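Local coordinates for protein aminotransferase (Psychrobacter arcticus 273-4, PDB 3IF2) that binds pyridoxal 5'-phosphate and probably transfers amino groups between amino acids and keto acids, perhaps as a valine-pyruvate transaminase, at residues A[348-358]-A[367-375]; A[35-43]-A[416-426]. One frame throughout, in Å; residues are numbered along the deposited sequence.

Contact 1 of 2, residues A[348-358]-A[367-375]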
loop_
_atom_site.group_PDB
_atom_site.type_symbol
_atom_site.label_atom_id
_atom_site.label_comp_id
_atom_site.label_asym_id
_atom_site.label_seq_id
_atom_site.Cartn_x
_atom_site.Cartn_y
_atom_site.Cartn_z
ATOM N N LEU A 348 -22.149 -9.374 -30.402
ATOM C CA LEU A 348 -23.097 -10.082 -29.509
ATOM C C LEU A 348 -24.458 -10.247 -30.184
ATOM O O LEU A 348 -25.054 -11.318 -30.094
ATOM C CB LEU A 348 -23.236 -9.409 -28.121
ATOM C CG LEU A 348 -22.047 -9.534 -27.164
ATOM C CD1 LEU A 348 -22.218 -8.618 -25.991
ATOM C CD2 LEU A 348 -21.871 -10.950 -26.672
ATOM N N LYS A 349 -24.920 -9.206 -30.878
ATOM C CA LYS A 349 -26.175 -9.273 -31.648
ATOM C C LYS A 349 -26.118 -10.214 -32.860
ATOM O O LYS A 349 -27.152 -10.690 -33.268
ATOM C CB LYS A 349 -26.708 -7.878 -32.025
ATOM C CG LYS A 349 -27.242 -7.120 -30.792
ATOM C CD LYS A 349 -28.117 -5.918 -31.136
ATOM C CE LYS A 349 -28.886 -5.399 -29.895
ATOM N NZ LYS A 349 -29.873 -6.371 -29.276
ATOM N N GLN A 350 -24.942 -10.488 -33.426
ATOM C CA GLN A 350 -24.821 -11.494 -34.513
ATOM C C GLN A 350 -24.873 -12.906 -33.941
ATOM O O GLN A 350 -25.446 -13.786 -34.562
ATOM C CB GLN A 350 -23.534 -11.342 -35.314
ATOM C CG GLN A 350 -23.530 -10.125 -36.186
ATOM C CD GLN A 350 -22.147 -9.747 -36.736
ATOM O OE1 GLN A 350 -21.103 -10.289 -36.330
ATOM N NE2 GLN A 350 -22.141 -8.784 -37.652
ATOM N N ALA A 351 -24.238 -13.114 -32.785
ATOM C CA ALA A 351 -24.204 -14.421 -32.104
ATOM C C ALA A 351 -25.581 -14.793 -31.494
ATOM O O ALA A 351 -26.184 -15.799 -31.855
ATOM C CB ALA A 351 -23.113 -14.417 -31.024
ATOM N N LEU A 352 -26.062 -13.939 -30.599
ATOM C CA LEU A 352 -27.338 -14.091 -29.889
ATOM C C LEU A 352 -28.233 -13.034 -30.548
ATOM O O LEU A 352 -28.064 -12.821 -31.742
ATOM C CB LEU A 352 -27.076 -13.887 -28.399
ATOM C CG LEU A 352 -25.923 -14.794 -27.895
ATOM C CD1 LEU A 352 -25.387 -14.367 -26.528
ATOM C CD2 LEU A 352 -26.348 -16.282 -27.926
ATOM N N GLY A 353 -29.179 -12.379 -29.871
ATOM C CA GLY A 353 -29.976 -11.323 -30.581
ATOM C C GLY A 353 -31.331 -11.864 -30.979
ATOM O O GLY A 353 -32.337 -11.179 -30.792
ATOM N N ASP A 354 -31.348 -13.066 -31.570
ATOM C CA ASP A 354 -32.594 -13.831 -31.727
ATOM C C ASP A 354 -32.956 -14.485 -30.378
ATOM O O ASP A 354 -34.100 -14.900 -30.194
ATOM C CB ASP A 354 -32.480 -14.971 -32.760
ATOM C CG ASP A 354 -32.446 -14.492 -34.199
ATOM O OD1 ASP A 354 -33.171 -13.531 -34.556
ATOM O OD2 ASP A 354 -31.714 -15.136 -34.978
ATOM N N TYR A 355 -31.977 -14.592 -29.470
ATOM C CA TYR A 355 -32.112 -15.241 -28.175
ATOM C C TYR A 355 -32.392 -14.240 -27.034
ATOM O O TYR A 355 -32.336 -13.016 -27.248
ATOM C CB TYR A 355 -30.848 -16.073 -27.924
ATOM C CG TYR A 355 -30.748 -17.250 -28.856
ATOM C CD1 TYR A 355 -30.292 -17.102 -30.178
ATOM C CD2 TYR A 355 -31.129 -18.523 -28.429
ATOM C CE1 TYR A 355 -30.227 -18.221 -31.061
ATOM C CE2 TYR A 355 -31.051 -19.636 -29.282
ATOM C CZ TYR A 355 -30.598 -19.487 -30.588
ATOM O OH TYR A 355 -30.530 -20.596 -31.390
ATOM N N PRO A 356 -32.680 -14.742 -25.806
ATOM C CA PRO A 356 -32.997 -13.850 -24.668
ATOM C C PRO A 356 -31.852 -13.036 -24.031
ATOM O O PRO A 356 -31.864 -12.812 -22.809
ATOM C CB PRO A 356 -33.596 -14.824 -23.638
ATOM C CG PRO A 356 -34.075 -15.966 -24.448
ATOM C CD PRO A 356 -33.007 -16.139 -25.454
ATOM N N LEU A 357 -30.894 -12.571 -24.839
ATOM C CA LEU A 357 -29.794 -11.750 -24.351
ATOM C C LEU A 357 -30.317 -10.352 -24.191
ATOM O O LEU A 357 -30.965 -9.833 -25.094
ATOM C CB LEU A 357 -28.611 -11.688 -25.341
ATOM C CG LEU A 357 -27.388 -10.793 -25.007
ATOM C CD1 LEU A 357 -26.696 -11.242 -23.726
ATOM C CD2 LEU A 357 -26.381 -10.742 -26.166
HETATM N N MSE A 358 -30.076 -9.793 -23.009
HETATM C CA MSE A 358 -30.262 -8.377 -22.723
HETATM C C MSE A 358 -28.828 -7.899 -22.412
HETATM O O MSE A 358 -28.023 -8.657 -21.852
HETATM C CB MSE A 358 -31.182 -8.153 -21.526
HETATM C CG MSE A 358 -32.583 -8.713 -21.677
HETATM SE SE MSE A 358 -33.668 -7.686 -22.918
HETATM C CE MSE A 358 -34.038 -6.115 -21.830
ATOM N N PHE A 367 -16.493 -2.418 -19.524
ATOM C CA PHE A 367 -17.148 -3.731 -19.519
ATOM C C PHE A 367 -18.521 -3.698 -20.148
ATOM O O PHE A 367 -19.172 -2.654 -20.138
ATOM C CB PHE A 367 -17.392 -4.213 -18.079
ATOM C CG PHE A 367 -16.206 -4.100 -17.181
ATOM C CD1 PHE A 367 -15.170 -5.036 -17.244
ATOM C CD2 PHE A 367 -16.116 -3.058 -16.256
ATOM C CE1 PHE A 367 -14.048 -4.929 -16.404
ATOM C CE2 PHE A 367 -14.994 -2.946 -15.405
ATOM C CZ PHE A 367 -13.965 -3.886 -15.480
ATOM N N LEU A 368 -18.940 -4.843 -20.691
ATOM C CA LEU A 368 -20.349 -5.075 -21.073
ATOM C C LEU A 368 -20.926 -6.105 -20.043
ATOM O O LEU A 368 -20.261 -7.099 -19.670
ATOM C CB LEU A 368 -20.525 -5.532 -22.534
ATOM C CG LEU A 368 -20.373 -4.438 -23.615
ATOM C CD1 LEU A 368 -20.395 -5.050 -24.986
ATOM C CD2 LEU A 368 -21.433 -3.367 -23.520
ATOM N N TRP A 369 -22.140 -5.832 -19.580
ATOM C CA TRP A 369 -22.853 -6.661 -18.602
ATOM C C TRP A 369 -24.006 -7.319 -19.352
ATOM O O TRP A 369 -24.943 -6.627 -19.754
ATOM C CB TRP A 369 -23.332 -5.765 -17.470
ATOM C CG TRP A 369 -24.055 -6.404 -16.323
ATOM C CD1 TRP A 369 -25.379 -6.272 -16.015
ATOM C CD2 TRP A 369 -23.492 -7.223 -15.305
ATOM N NE1 TRP A 369 -25.670 -6.962 -14.883
ATOM C CE2 TRP A 369 -24.534 -7.568 -14.427
ATOM C CE3 TRP A 369 -22.202 -7.718 -15.054
ATOM C CZ2 TRP A 369 -24.332 -8.369 -13.302
ATOM C CZ3 TRP A 369 -22.002 -8.530 -13.932
ATOM C CH2 TRP A 369 -23.065 -8.842 -13.073
ATOM N N LEU A 370 -23.891 -8.638 -19.548
ATOM C CA LEU A 370 -24.826 -9.445 -20.337
ATOM C C LEU A 370 -25.772 -10.200 -19.418
ATOM O O LEU A 370 -25.303 -10.832 -18.470
ATOM C CB LEU A 370 -24.059 -10.457 -21.213
ATOM C CG LEU A 370 -23.340 -9.978 -22.492
ATOM C CD1 LEU A 370 -22.592 -8.690 -22.308
ATOM C CD2 LEU A 370 -22.398 -11.058 -23.015
ATOM N N TRP A 371 -27.083 -10.121 -19.707
ATOM C CA TRP A 371 -28.156 -10.813 -18.954
ATOM C C TRP A 371 -28.881 -11.834 -19.853
ATOM O O TRP A 371 -29.577 -11.456 -20.785
ATOM C CB TRP A 371 -29.127 -9.778 -18.369
ATOM C CG TRP A 371 -30.370 -10.316 -17.672
ATOM C CD1 TRP A 371 -30.512 -11.522 -17.024
ATOM C CD2 TRP A 371 -31.595 -9.610 -17.457
ATOM N NE1 TRP A 371 -31.776 -11.637 -16.484
ATOM C CE2 TRP A 371 -32.460 -10.475 -16.721
ATOM C CE3 TRP A 371 -32.062 -8.337 -17.821
ATOM C CZ2 TRP A 371 -33.765 -10.102 -16.351
ATOM C CZ3 TRP A 371 -33.377 -7.964 -17.455
ATOM C CH2 TRP A 371 -34.210 -8.853 -16.730
ATOM N N PHE A 372 -28.691 -13.117 -19.549
ATOM C CA PHE A 372 -29.323 -14.231 -20.250
ATOM C C PHE A 372 -30.615 -14.572 -19.506
ATOM O O PHE A 372 -30.568 -15.299 -18.516
ATOM C CB PHE A 372 -28.381 -15.449 -20.282
ATOM C CG PHE A 372 -27.024 -15.154 -20.851
ATOM C CD1 PHE A 372 -26.867 -14.903 -22.212
ATOM C CD2 PHE A 372 -25.892 -15.152 -20.040
ATOM C CE1 PHE A 372 -25.603 -14.630 -22.746
ATOM C CE2 PHE A 372 -24.631 -14.886 -20.566
ATOM C CZ PHE A 372 -24.487 -14.623 -21.919
ATOM N N LYS A 373 -31.754 -14.030 -19.955
ATOM C CA LYS A 373 -33.057 -14.325 -19.309
ATOM C C LYS A 373 -33.375 -15.836 -19.369
ATOM O O LYS A 373 -33.280 -16.430 -20.436
ATOM C CB LYS A 373 -34.238 -13.546 -19.940
ATOM C CG LYS A 373 -34.382 -12.015 -19.660
ATOM C CD LYS A 373 -35.653 -11.504 -20.422
ATOM C CE LYS A 373 -35.938 -9.981 -20.357
ATOM N NZ LYS A 373 -36.619 -9.462 -19.134
ATOM N N ASP A 374 -33.710 -16.438 -18.219
ATOM C CA ASP A 374 -34.091 -17.875 -18.096
ATOM C C ASP A 374 -33.046 -18.875 -18.606
ATOM O O ASP A 374 -33.386 -19.854 -19.269
ATOM C CB ASP A 374 -35.440 -18.149 -18.794
ATOM C CG ASP A 374 -36.533 -17.184 -18.379
ATOM O OD1 ASP A 374 -36.509 -16.674 -17.235
ATOM O OD2 ASP A 374 -37.427 -16.941 -19.213
ATOM N N LEU A 375 -31.779 -18.629 -18.275
ATOM C CA LEU A 375 -30.685 -19.502 -18.710
ATOM C C LEU A 375 -30.842 -20.836 -17.959
ATOM O O LEU A 375 -31.032 -20.815 -16.733
ATOM C CB LEU A 375 -29.319 -18.851 -18.447
ATOM C CG LEU A 375 -28.036 -19.531 -18.963
ATOM C CD1 LEU A 375 -28.073 -19.777 -20.458
ATOM C CD2 LEU A 375 -26.785 -18.710 -18.586
#

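Contact 2 of 2, residues A[35-43]-A[416-426]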
loop_
_atom_site.group_PDB
_atom_site.type_symbol
_atom_site.label_atom_id
_atom_site.label_comp_id
_atom_site.label_asym_id
_atom_site.label_seq_id
_atom_site.Cartn_x
_atom_site.Cartn_y
_atom_site.Cartn_z
ATOM N N ASN A 35 -8.834 -16.770 -24.417
ATOM C CA ASN A 35 -9.579 -15.579 -24.818
ATOM C C ASN A 35 -9.878 -14.912 -23.480
ATOM O O ASN A 35 -10.844 -15.262 -22.816
ATOM C CB ASN A 35 -10.874 -15.924 -25.573
ATOM C CG ASN A 35 -10.636 -16.715 -26.852
ATOM O OD1 ASN A 35 -9.587 -16.606 -27.486
ATOM N ND2 ASN A 35 -11.628 -17.500 -27.249
HETATM N N MSE A 36 -9.025 -13.978 -23.070
HETATM C CA MSE A 36 -9.119 -13.333 -21.749
HETATM C C MSE A 36 -10.059 -12.113 -21.756
HETATM O O MSE A 36 -9.644 -11.002 -22.076
HETATM C CB MSE A 36 -7.698 -12.982 -21.243
HETATM C CG MSE A 36 -7.596 -12.212 -19.892
HETATM SE SE MSE A 36 -8.670 -12.996 -18.452
HETATM C CE MSE A 36 -8.048 -11.819 -17.022
ATOM N N LEU A 37 -11.331 -12.347 -21.418
ATOM C CA LEU A 37 -12.369 -11.294 -21.294
ATOM C C LEU A 37 -12.810 -11.057 -19.845
ATOM O O LEU A 37 -13.768 -10.330 -19.616
ATOM C CB LEU A 37 -13.600 -11.662 -22.153
ATOM C CG LEU A 37 -13.362 -11.847 -23.648
ATOM C CD1 LEU A 37 -14.661 -12.277 -24.336
ATOM C CD2 LEU A 37 -12.790 -10.552 -24.257
ATOM N N GLY A 38 -12.102 -11.654 -18.880
ATOM C CA GLY A 38 -12.404 -11.545 -17.433
ATOM C C GLY A 38 -11.638 -10.539 -16.577
ATOM O O GLY A 38 -12.008 -10.305 -15.408
ATOM N N GLY A 39 -10.572 -9.955 -17.122
ATOM C CA GLY A 39 -9.746 -9.004 -16.353
ATOM C C GLY A 39 -10.328 -7.607 -16.232
ATOM O O GLY A 39 -11.352 -7.295 -16.861
ATOM N N GLY A 40 -9.660 -6.791 -15.411
ATOM C CA GLY A 40 -9.978 -5.387 -15.174
ATOM C C GLY A 40 -8.844 -4.441 -15.564
ATOM O O GLY A 40 -8.892 -3.250 -15.228
ATOM N N ASN A 41 -7.834 -4.934 -16.287
ATOM C CA ASN A 41 -6.697 -4.107 -16.712
ATOM C C ASN A 41 -7.165 -3.224 -17.864
ATOM O O ASN A 41 -7.829 -3.745 -18.764
ATOM C CB ASN A 41 -5.492 -4.968 -17.171
ATOM C CG ASN A 41 -4.133 -4.197 -17.104
ATOM O OD1 ASN A 41 -3.573 -3.998 -16.020
ATOM N ND2 ASN A 41 -3.598 -3.798 -18.264
ATOM N N PRO A 42 -6.840 -1.903 -17.859
ATOM C CA PRO A 42 -7.194 -1.036 -19.026
ATOM C C PRO A 42 -6.439 -1.411 -20.299
ATOM O O PRO A 42 -5.394 -2.046 -20.225
ATOM C CB PRO A 42 -6.717 0.338 -18.579
ATOM C CG PRO A 42 -5.516 0.014 -17.707
ATOM C CD PRO A 42 -6.017 -1.143 -16.889
ATOM N N ALA A 43 -6.962 -0.983 -21.443
ATOM C CA ALA A 43 -6.385 -1.264 -22.786
ATOM C C ALA A 43 -5.021 -0.615 -23.017
ATOM O O ALA A 43 -4.665 0.301 -22.297
ATOM C CB ALA A 43 -7.345 -0.768 -23.865
ATOM N N ARG A 416 -19.986 -10.518 -16.639
ATOM C CA ARG A 416 -19.211 -9.306 -16.961
ATOM C C ARG A 416 -18.171 -9.716 -18.024
ATOM O O ARG A 416 -17.508 -10.766 -17.884
ATOM C CB ARG A 416 -18.501 -8.716 -15.743
ATOM C CG ARG A 416 -17.962 -7.324 -15.978
ATOM C CD ARG A 416 -16.996 -6.915 -14.879
ATOM N NE ARG A 416 -15.739 -7.645 -14.924
ATOM C CZ ARG A 416 -14.762 -7.541 -14.020
ATOM N NH1 ARG A 416 -14.854 -6.716 -12.973
ATOM N NH2 ARG A 416 -13.661 -8.262 -14.184
HETATM N N MSE A 417 -18.053 -8.889 -19.066
HETATM C CA MSE A 417 -17.135 -9.103 -20.196
HETATM C C MSE A 417 -16.299 -7.850 -20.404
HETATM O O MSE A 417 -16.857 -6.768 -20.493
HETATM C CB MSE A 417 -17.955 -9.358 -21.456
HETATM C CG MSE A 417 -17.131 -9.726 -22.675
HETATM SE SE MSE A 417 -18.234 -10.003 -24.227
HETATM C CE MSE A 417 -18.810 -8.184 -24.405
ATOM N N SER A 418 -14.980 -7.988 -20.489
ATOM C CA SER A 418 -14.116 -6.822 -20.702
ATOM C C SER A 418 -14.064 -6.418 -22.185
ATOM O O SER A 418 -13.737 -7.242 -23.042
ATOM C CB SER A 418 -12.691 -7.059 -20.200
ATOM O OG SER A 418 -11.896 -5.876 -20.447
ATOM N N ILE A 419 -14.411 -5.163 -22.475
ATOM C CA ILE A 419 -14.260 -4.610 -23.833
ATOM C C ILE A 419 -12.912 -3.864 -24.011
ATOM O O ILE A 419 -12.728 -3.226 -25.027
ATOM C CB ILE A 419 -15.533 -3.839 -24.360
ATOM C CG1 ILE A 419 -15.964 -2.651 -23.473
ATOM C CG2 ILE A 419 -16.683 -4.855 -24.549
ATOM C CD1 ILE A 419 -14.969 -1.509 -23.409
ATOM N N ALA A 420 -12.001 -3.944 -23.024
ATOM C CA ALA A 420 -10.629 -3.426 -23.146
ATOM C C ALA A 420 -9.744 -4.374 -23.969
ATOM O O ALA A 420 -8.703 -3.953 -24.447
ATOM C CB ALA A 420 -9.999 -3.227 -21.776
ATOM N N ALA A 421 -10.141 -5.642 -24.120
ATOM C CA ALA A 421 -9.354 -6.652 -24.863
ATOM C C ALA A 421 -9.220 -6.298 -26.340
ATOM O O ALA A 421 -10.046 -5.566 -26.875
ATOM C CB ALA A 421 -9.983 -8.057 -24.711
ATOM N N ASP A 422 -8.185 -6.818 -26.997
ATOM C CA ASP A 422 -8.004 -6.529 -28.419
ATOM C C ASP A 422 -9.149 -7.160 -29.227
ATOM O O ASP A 422 -9.869 -8.067 -28.766
ATOM C CB ASP A 422 -6.598 -6.856 -28.969
ATOM C CG ASP A 422 -6.294 -8.344 -29.016
ATOM O OD1 ASP A 422 -6.908 -9.099 -29.827
ATOM O OD2 ASP A 422 -5.374 -8.753 -28.274
ATOM N N GLU A 423 -9.303 -6.634 -30.428
ATOM C CA GLU A 423 -10.395 -6.984 -31.306
ATOM C C GLU A 423 -10.502 -8.484 -31.558
ATOM O O GLU A 423 -11.577 -9.047 -31.404
ATOM C CB GLU A 423 -10.253 -6.179 -32.596
ATOM C CG GLU A 423 -11.400 -6.310 -33.592
ATOM C CD GLU A 423 -11.401 -5.211 -34.648
ATOM O OE1 GLU A 423 -10.883 -4.080 -34.397
ATOM O OE2 GLU A 423 -11.958 -5.485 -35.731
ATOM N N GLN A 424 -9.379 -9.144 -31.850
ATOM C CA GLN A 424 -9.410 -10.586 -32.132
ATOM C C GLN A 424 -9.865 -11.427 -30.920
ATOM O O GLN A 424 -10.530 -12.450 -31.113
ATOM C CB GLN A 424 -8.078 -11.095 -32.721
ATOM C CG GLN A 424 -8.140 -12.509 -33.374
ATOM C CD GLN A 424 -9.195 -12.639 -34.515
ATOM O OE1 GLN A 424 -9.432 -11.692 -35.276
ATOM N NE2 GLN A 424 -9.821 -13.812 -34.618
ATOM N N THR A 425 -9.527 -10.993 -29.699
ATOM C CA THR A 425 -9.968 -11.678 -28.484
ATOM C C THR A 425 -11.505 -11.567 -28.361
ATOM O O THR A 425 -12.156 -12.553 -28.066
ATOM C CB THR A 425 -9.236 -11.171 -27.201
ATOM O OG1 THR A 425 -7.821 -11.320 -27.357
ATOM C CG2 THR A 425 -9.674 -11.955 -25.967
ATOM N N LEU A 426 -12.061 -10.378 -28.615
ATOM C CA LEU A 426 -13.518 -10.157 -28.572
ATOM C C LEU A 426 -14.288 -10.966 -29.630
ATOM O O LEU A 426 -15.376 -11.469 -29.324
ATOM C CB LEU A 426 -13.880 -8.662 -28.685
ATOM C CG LEU A 426 -13.668 -7.731 -27.475
ATOM C CD1 LEU A 426 -13.624 -6.262 -27.943
ATOM C CD2 LEU A 426 -14.731 -7.935 -26.373
HETATM O O HOH W 1 -6.841 -12.951 -24.540
HETATM O O HOH W 2 -14.256 -8.835 -17.395
HETATM O O HOH W 3 -9.573 -6.030 -19.126
#

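Contact 1 of 2, residues A[348-358]-A[367-375]
Leu348, near the end of its helix, and Leu370, on strand 367-372, meet tip to tip, with CD2 of Leu348 3.7 Å from CD2 of Leu370. Beside them Leu357 sets CG anti to its backbone nitrogen (chi1 177°), which lays CD1 against both CB of Leu370 and CE1 of Phe372, the latter at 3.7 Å. Leu352, the first residue past the helix, crosses the Phe372 side chain at about a right angle and brings CD1 to the ring edge, in its plane, 3.8 Å from CE1. The end of helix 324-351 and the residue after it thus pack Leu348 and Leu352 on the face of an antiparallel beta hairpin, 357-360 with 367-372, that carries Leu357, Leu370 and Phe372, in the mixed sheet of a class I and II family aminotransferase. Met358 and Trp371 form a hydrogen-bonded pair: Met358 N gives to Trp371 O, and Trp371 N returns a nearly straight bond (173°) to Met358 O. On the other face the selenomethionine chain, bent at chi2 and chi3, runs beside the indole, and its CG touches CE of Lys373 at 3.8 Å. CG of Lys373 sits 3.8 Å above one indole face, toward the rim, while NE1 bonds to Glu413.

Contact 2 of 2, residues A[35-43]-A[416-426]
Leu37 and Met417 lie side by side, pointing the same way, where segment 35-43 crosses the end of strand 414-418 and the start of helix 423-441, a join between N-terminal and C-terminal parts of the chain consistent with fold type I of the PLP-dependent aminotransferases. Around Leu37 the packing is tight and apolar. With CG anti to its carbonyl carbon (chi1 -59°), Leu37 rests CD1 on Met417 CG at 3.9 Å and sends CD2 among Ala421 CB, Thr425 CG2 and Leu426 CD2. The same Thr425 CG2 lies 3.6 Å from Met36 N, and Leu37 O accepts from Ser418 N at 2.8 Å.

The side along residues 38-41 is looser and lined with water. Water 2 donates to Leu37 O, giving that oxygen a second bond, and accepts from Arg416 NE. The arginine, bent at chi3, adds a weak bond from NH2 to Gly38 O, which lies at the guanidinium edge, while NH1 bonds to Asn217, a residue of the cofactor pocket. Water 3 bridges Asn41 O and Ser418 OG, and that hydroxyl oxygen also accepts from Ala420 N in an ST turn. Replacing Ser418 with an alanine would probably leave Ala420 N without this acceptor and water 3 held by Asn41 O with no hydroxyl mate. Asn41 itself turns to the second subunit, where its OD1 accepts from Tyr79 N of that subunit. Ala43 CB lies 3.5 Å from Ala420 O. Near Asn35, water 1 takes Met36 N at 2.8 Å but reaches Thr425 OG1 only weakly. Asp422 is the N-cap of the helix: its OD1 receives Thr425 N at 3.2 Å, from above the carboxylate plane.

In the fold
The two contacts, with centres about 17 Å apart on the same side of the chain's centre, illustrate how neighbouring strands of one sheet bring two contacts together. Both segments of contact 1 fall between 35-43 and 416-426 along the chain. Strands 367-372 and 414-418 are antiparallel neighbours in the mixed sheet and join the contacts directly: Leu368 N lies 2.8 Å from Met417 O, probably a hydrogen bond, and the Phe367 ring packs against Arg416. Strand 35-36 belongs instead to a small parallel sheet with 391-392. Helix 324-351 supplies part of contact 1 and touches contact 2; helix 423-441 does the reverse. Contact 1 is the more remote from the cofactor, whereas contact 2 runs to its pocket and the subunit interface.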